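PDB 5XSO: response regulator FixJ from Bradyrhizobium japonicum, which induces expression of nifA and fixK, regulators of the nif and fix genes, once activated by the oxygen-sensing kinase FixL. Local coordinates for residues L54-R67 against Q83-D97. Numbering follows the deposited sequence.
Sequences LPGLSFGCVVSDVR and QQSPFPILIMTGHGD
Val62 and Ser64 exchange four backbone hydrogen bonds with the neighbouring segment, from Pro88 O to Met92 N, a worked example of how the parallel beta-alpha-beta unit of a CheY-like receiver domain closes. Strands 61-65 and 89-93, joined through helix 73-82, lie next to each other in the five-stranded sheet, and Leu90 N gives Val62 O a nearly straight bond of 2.8 Å. The ladder ends with a more bent bond from Val66 N to Met92 O, 133° at the hydrogen.

Packing is close on both faces. Val62 and Ile89 lie side by side, Ile89 resting on Leu77 of helix 73-82, while on the face of Val63 and Leu90, met by helix 119-138, the bent end of Met92 crosses Val63, its SD 3.8 Å from Val63 CG1. Before the strands, the Phe87 ring is packed against loop 57-60: Gly60 N sits over its centre, Ser85 OG lies above the opposite face, toward its rim, and Leu57 O meets its edge in plane. Phe59 passes it obliquely, the planes at 86°. Gly60 O, 3.3 Å from Phe87 CB, is buried without a polar partner. Just past the strand, Val66 is buried too, its CB 3.5 Å from Ile91 CG2.

Contacts thin out at the two ends. At one, exposed Gln83 is poorly ordered, brushing Leu54 CD2 with its CG. At the other, Asp65 at the end of its strand and Arg67 just after it probably belong to the magnesium site, and Arg67 N turns back to Asp65 OD1 in an Asx turn. Unlike its neighbour Val66, Arg67 is exposed; its side chain bends at chi3 (68°), and the guanidinium offers NH1 in plane to the syn side of Asp97 OD1, a salt bridge of 3.0 Å.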
loop_
_atom_site.group_PDB
_atom_site.type_symbol
_atom_site.label_atom_id
_atom_site.label_comp_id
_atom_site.label_asym_id
_atom_site.label_seq_id
_atom_site.Cartn_x
_atom_site.Cartn_y
_atom_site.Cartn_z
ATOM N N LEU A 54 -6.415 6.856 -11.016
ATOM C CA LEU A 54 -5.989 6.376 -9.704
ATOM C C LEU A 54 -5.174 7.394 -8.905
ATOM O O LEU A 54 -5.397 7.497 -7.686
ATOM C CB LEU A 54 -5.239 5.049 -9.893
ATOM C CG LEU A 54 -4.393 4.497 -8.753
ATOM C CD1 LEU A 54 -5.281 4.139 -7.567
ATOM C CD2 LEU A 54 -3.636 3.270 -9.244
ATOM N N PRO A 55 -4.274 8.187 -9.492
ATOM C CA PRO A 55 -3.579 9.199 -8.677
ATOM C C PRO A 55 -4.505 10.235 -8.040
ATOM O O PRO A 55 -4.135 10.807 -7.008
ATOM C CB PRO A 55 -2.589 9.843 -9.663
ATOM C CG PRO A 55 -2.970 9.323 -11.029
ATOM C CD PRO A 55 -3.657 8.029 -10.822
ATOM N N GLY A 56 -5.702 10.468 -8.583
ATOM C CA GLY A 56 -6.628 11.428 -8.014
ATOM C C GLY A 56 -7.730 10.865 -7.134
ATOM O O GLY A 56 -8.570 11.631 -6.650
ATOM N N LEU A 57 -7.765 9.549 -6.911
ATOM C CA LEU A 57 -8.838 8.939 -6.133
ATOM C C LEU A 57 -8.540 8.939 -4.645
ATOM O O LEU A 57 -7.424 8.635 -4.220
ATOM C CB LEU A 57 -9.108 7.486 -6.560
ATOM C CG LEU A 57 -9.597 7.291 -7.991
ATOM C CD1 LEU A 57 -9.472 5.799 -8.417
ATOM C CD2 LEU A 57 -11.029 7.895 -8.106
ATOM N N SER A 58 -9.578 9.174 -3.853
ATOM C CA SER A 58 -9.468 9.072 -2.407
ATOM C C SER A 58 -9.645 7.621 -1.955
ATOM O O SER A 58 -10.143 6.757 -2.699
ATOM C CB SER A 58 -10.507 9.950 -1.734
ATOM O OG SER A 58 -11.791 9.609 -2.209
ATOM N N PHE A 59 -9.278 7.369 -0.694
ATOM C CA PHE A 59 -9.184 6.003 -0.191
ATOM C C PHE A 59 -10.489 5.236 -0.377
ATOM O O PHE A 59 -11.579 5.761 -0.143
ATOM C CB PHE A 59 -8.817 6.000 1.287
ATOM C CG PHE A 59 -8.764 4.630 1.876
ATOM C CD1 PHE A 59 -7.714 3.782 1.601
ATOM C CD2 PHE A 59 -9.795 4.174 2.693
ATOM C CE1 PHE A 59 -7.670 2.488 2.159
ATOM C CE2 PHE A 59 -9.778 2.924 3.239
ATOM C CZ PHE A 59 -8.707 2.044 2.983
ATOM N N GLY A 60 -10.373 3.993 -0.817
ATOM C CA GLY A 60 -11.532 3.124 -0.889
ATOM C C GLY A 60 -11.091 1.718 -1.231
ATOM O O GLY A 60 -9.902 1.425 -1.376
ATOM N N CYS A 61 -12.065 0.844 -1.357
ATOM C CA CYS A 61 -11.804 -0.567 -1.610
ATOM C C CYS A 61 -12.042 -0.844 -3.093
ATOM O O CYS A 61 -13.078 -0.443 -3.641
ATOM C CB CYS A 61 -12.712 -1.453 -0.751
ATOM S SG CYS A 61 -12.446 -3.237 -0.926
ATOM N N VAL A 62 -11.113 -1.544 -3.728
ATOM C CA VAL A 62 -11.275 -1.937 -5.128
ATOM C C VAL A 62 -11.922 -3.318 -5.195
ATOM O O VAL A 62 -11.511 -4.252 -4.485
ATOM C CB VAL A 62 -9.921 -1.915 -5.861
ATOM C CG1 VAL A 62 -10.091 -2.380 -7.305
ATOM C CG2 VAL A 62 -9.274 -0.536 -5.772
ATOM N N VAL A 63 -12.949 -3.459 -6.042
ATOM C CA VAL A 63 -13.582 -4.749 -6.303
ATOM C C VAL A 63 -13.509 -4.975 -7.813
ATOM O O VAL A 63 -14.161 -4.247 -8.574
ATOM C CB VAL A 63 -15.034 -4.786 -5.801
ATOM C CG1 VAL A 63 -15.699 -6.101 -6.192
ATOM C CG2 VAL A 63 -15.093 -4.576 -4.265
ATOM N N SER A 64 -12.662 -5.928 -8.264
ATOM C CA SER A 64 -12.338 -6.020 -9.679
ATOM C C SER A 64 -12.524 -7.445 -10.183
ATOM O O SER A 64 -12.233 -8.420 -9.469
ATOM C CB SER A 64 -10.891 -5.580 -9.933
ATOM O OG SER A 64 -10.476 -5.759 -11.289
ATOM N N ASP A 65 -13.085 -7.554 -11.383
ATOM C CA ASP A 65 -13.037 -8.811 -12.135
ATOM C C ASP A 65 -11.606 -9.273 -12.383
ATOM O O ASP A 65 -10.719 -8.480 -12.715
ATOM C CB ASP A 65 -13.781 -8.648 -13.466
ATOM C CG ASP A 65 -13.976 -9.990 -14.188
ATOM O OD1 ASP A 65 -13.153 -10.284 -15.081
ATOM O OD2 ASP A 65 -14.911 -10.711 -13.860
ATOM N N VAL A 66 -11.398 -10.595 -12.260
ATOM C CA VAL A 66 -10.081 -11.197 -12.297
ATOM C C VAL A 66 -9.496 -11.117 -13.691
ATOM O O VAL A 66 -8.266 -11.128 -13.851
ATOM C CB VAL A 66 -10.125 -12.668 -11.835
ATOM C CG1 VAL A 66 -11.061 -13.502 -12.738
ATOM C CG2 VAL A 66 -8.760 -13.251 -11.822
ATOM N N ARG A 67 -10.347 -11.105 -14.717
ATOM C CA ARG A 67 -9.867 -11.105 -16.097
ATOM C C ARG A 67 -10.344 -9.886 -16.887
ATOM O O ARG A 67 -10.744 -9.991 -18.042
ATOM C CB ARG A 67 -10.243 -12.416 -16.781
ATOM C CG ARG A 67 -9.202 -13.449 -16.419
ATOM C CD ARG A 67 -9.457 -14.796 -16.973
ATOM N NE ARG A 67 -9.314 -14.800 -18.408
ATOM C CZ ARG A 67 -9.263 -15.903 -19.135
ATOM N NH1 ARG A 67 -9.330 -17.092 -18.537
ATOM N NH2 ARG A 67 -9.138 -15.819 -20.456
ATOM N N GLN A 83 2.294 1.793 -7.882
ATOM C CA GLN A 83 1.851 3.105 -7.422
ATOM C C GLN A 83 1.865 3.218 -5.890
ATOM O O GLN A 83 1.571 4.290 -5.352
ATOM C CB GLN A 83 0.458 3.405 -8.015
ATOM C CG GLN A 83 -0.069 4.860 -7.874
ATOM C CD GLN A 83 -0.723 5.163 -6.515
ATOM O OE1 GLN A 83 -1.144 4.257 -5.807
ATOM N NE2 GLN A 83 -0.779 6.443 -6.145
ATOM N N GLN A 84 2.258 2.160 -5.172
ATOM C CA GLN A 84 2.225 2.163 -3.706
ATOM C C GLN A 84 0.830 2.542 -3.186
ATOM O O GLN A 84 0.675 3.307 -2.232
ATOM C CB GLN A 84 3.300 3.094 -3.139
ATOM C CG GLN A 84 4.711 2.519 -3.200
ATOM C CD GLN A 84 5.791 3.583 -3.052
ATOM O OE1 GLN A 84 5.544 4.687 -2.553
ATOM N NE2 GLN A 84 6.995 3.256 -3.503
ATOM N N SER A 85 -0.200 2.010 -3.834
ATOM C CA SER A 85 -1.570 2.283 -3.408
ATOM C C SER A 85 -1.879 1.592 -2.091
ATOM O O SER A 85 -1.668 0.385 -1.966
ATOM C CB SER A 85 -2.574 1.813 -4.460
ATOM O OG SER A 85 -3.874 2.325 -4.175
ATOM N N PRO A 86 -2.444 2.295 -1.112
ATOM C CA PRO A 86 -2.946 1.634 0.095
ATOM C C PRO A 86 -4.349 1.044 -0.054
ATOM O O PRO A 86 -4.876 0.488 0.917
ATOM C CB PRO A 86 -2.938 2.776 1.120
ATOM C CG PRO A 86 -3.226 3.986 0.293
ATOM C CD PRO A 86 -2.702 3.746 -1.105
ATOM N N PHE A 87 -4.955 1.103 -1.216
ATOM C CA PHE A 87 -6.340 0.602 -1.356
ATOM C C PHE A 87 -6.364 -0.919 -1.251
ATOM O O PHE A 87 -5.635 -1.591 -1.981
ATOM C CB PHE A 87 -6.918 0.971 -2.712
ATOM C CG PHE A 87 -7.080 2.438 -2.975
ATOM C CD1 PHE A 87 -7.701 2.841 -4.156
ATOM C CD2 PHE A 87 -6.622 3.417 -2.096
ATOM C CE1 PHE A 87 -7.853 4.218 -4.458
ATOM C CE2 PHE A 87 -6.784 4.766 -2.385
ATOM C CZ PHE A 87 -7.397 5.168 -3.565
ATOM N N PRO A 88 -7.219 -1.510 -0.421
ATOM C CA PRO A 88 -7.369 -2.969 -0.477
ATOM C C PRO A 88 -8.075 -3.380 -1.767
ATOM O O PRO A 88 -8.940 -2.656 -2.297
ATOM C CB PRO A 88 -8.236 -3.289 0.755
ATOM C CG PRO A 88 -9.058 -2.035 0.985
ATOM C CD PRO A 88 -8.169 -0.873 0.518
ATOM N N ILE A 89 -7.724 -4.564 -2.270
ATOM C CA ILE A 89 -8.320 -5.067 -3.504
ATOM C C ILE A 89 -8.976 -6.437 -3.275
ATOM O O ILE A 89 -8.329 -7.375 -2.781
ATOM C CB ILE A 89 -7.278 -5.163 -4.634
ATOM C CG1 ILE A 89 -6.626 -3.792 -4.872
ATOM C CG2 ILE A 89 -7.989 -5.695 -5.906
ATOM C CD1 ILE A 89 -5.259 -3.876 -5.587
ATOM N N LEU A 90 -10.247 -6.560 -3.675
ATOM C CA LEU A 90 -10.943 -7.842 -3.722
ATOM C C LEU A 90 -11.149 -8.255 -5.183
ATOM O O LEU A 90 -11.472 -7.411 -6.038
ATOM C CB LEU A 90 -12.331 -7.742 -3.043
ATOM C CG LEU A 90 -12.311 -7.121 -1.649
ATOM C CD1 LEU A 90 -13.754 -7.051 -1.113
ATOM C CD2 LEU A 90 -11.413 -8.021 -0.714
ATOM N N ILE A 91 -10.983 -9.544 -5.466
ATOM C CA ILE A 91 -11.026 -10.085 -6.819
ATOM C C ILE A 91 -12.261 -10.957 -6.957
ATOM O O ILE A 91 -12.459 -11.879 -6.150
ATOM C CB ILE A 91 -9.757 -10.909 -7.123
ATOM C CG1 ILE A 91 -8.496 -10.032 -6.996
ATOM C CG2 ILE A 91 -9.892 -11.599 -8.471
ATOM C CD1 ILE A 91 -8.446 -8.927 -7.997
ATOM N N MET A 92 -13.106 -10.662 -7.969
ATOM C CA MET A 92 -14.262 -11.471 -8.336
ATOM C C MET A 92 -13.858 -12.419 -9.463
ATOM O O MET A 92 -13.160 -12.014 -10.388
ATOM C CB MET A 92 -15.452 -10.611 -8.809
ATOM C CG MET A 92 -15.815 -9.559 -7.815
ATOM S SD MET A 92 -17.236 -8.659 -8.510
ATOM C CE MET A 92 -16.338 -7.599 -9.628
ATOM N N THR A 93 -14.290 -13.675 -9.391
ATOM C CA THR A 93 -13.767 -14.649 -10.353
ATOM C C THR A 93 -14.774 -15.773 -10.564
ATOM O O THR A 93 -15.472 -16.195 -9.625
ATOM C CB THR A 93 -12.402 -15.250 -9.887
ATOM O OG1 THR A 93 -11.935 -16.203 -10.866
ATOM C CG2 THR A 93 -12.524 -15.984 -8.523
ATOM N N GLY A 94 -14.833 -16.295 -11.806
ATOM C CA GLY A 94 -15.481 -17.582 -12.023
ATOM C C GLY A 94 -14.591 -18.712 -11.496
ATOM O O GLY A 94 -13.406 -18.503 -11.218
ATOM N N HIS A 95 -15.144 -19.930 -11.343
ATOM C CA HIS A 95 -14.338 -20.971 -10.711
ATOM C C HIS A 95 -13.120 -21.294 -11.552
ATOM O O HIS A 95 -12.083 -21.643 -11.000
ATOM C CB HIS A 95 -15.128 -22.282 -10.412
ATOM C CG HIS A 95 -15.388 -23.163 -11.594
ATOM N ND1 HIS A 95 -14.850 -24.438 -11.714
ATOM C CD2 HIS A 95 -16.150 -22.966 -12.692
ATOM C CE1 HIS A 95 -15.278 -24.983 -12.838
ATOM N NE2 HIS A 95 -16.072 -24.114 -13.446
ATOM N N GLY A 96 -13.225 -21.167 -12.878
ATOM C CA GLY A 96 -12.088 -21.517 -13.725
ATOM C C GLY A 96 -10.889 -20.615 -13.539
ATOM O O GLY A 96 -9.758 -21.023 -13.830
ATOM N N ASP A 97 -11.098 -19.413 -13.015
ATOM C CA ASP A 97 -10.013 -18.453 -12.881
ATOM C C ASP A 97 -9.544 -18.299 -11.456
ATOM O O ASP A 97 -8.788 -17.379 -11.159
ATOM C CB ASP A 97 -10.471 -17.104 -13.437
ATOM C CG ASP A 97 -10.683 -17.156 -14.920
ATOM O OD1 ASP A 97 -9.810 -17.784 -15.612
ATOM O OD2 ASP A 97 -11.640 -16.512 -15.380
#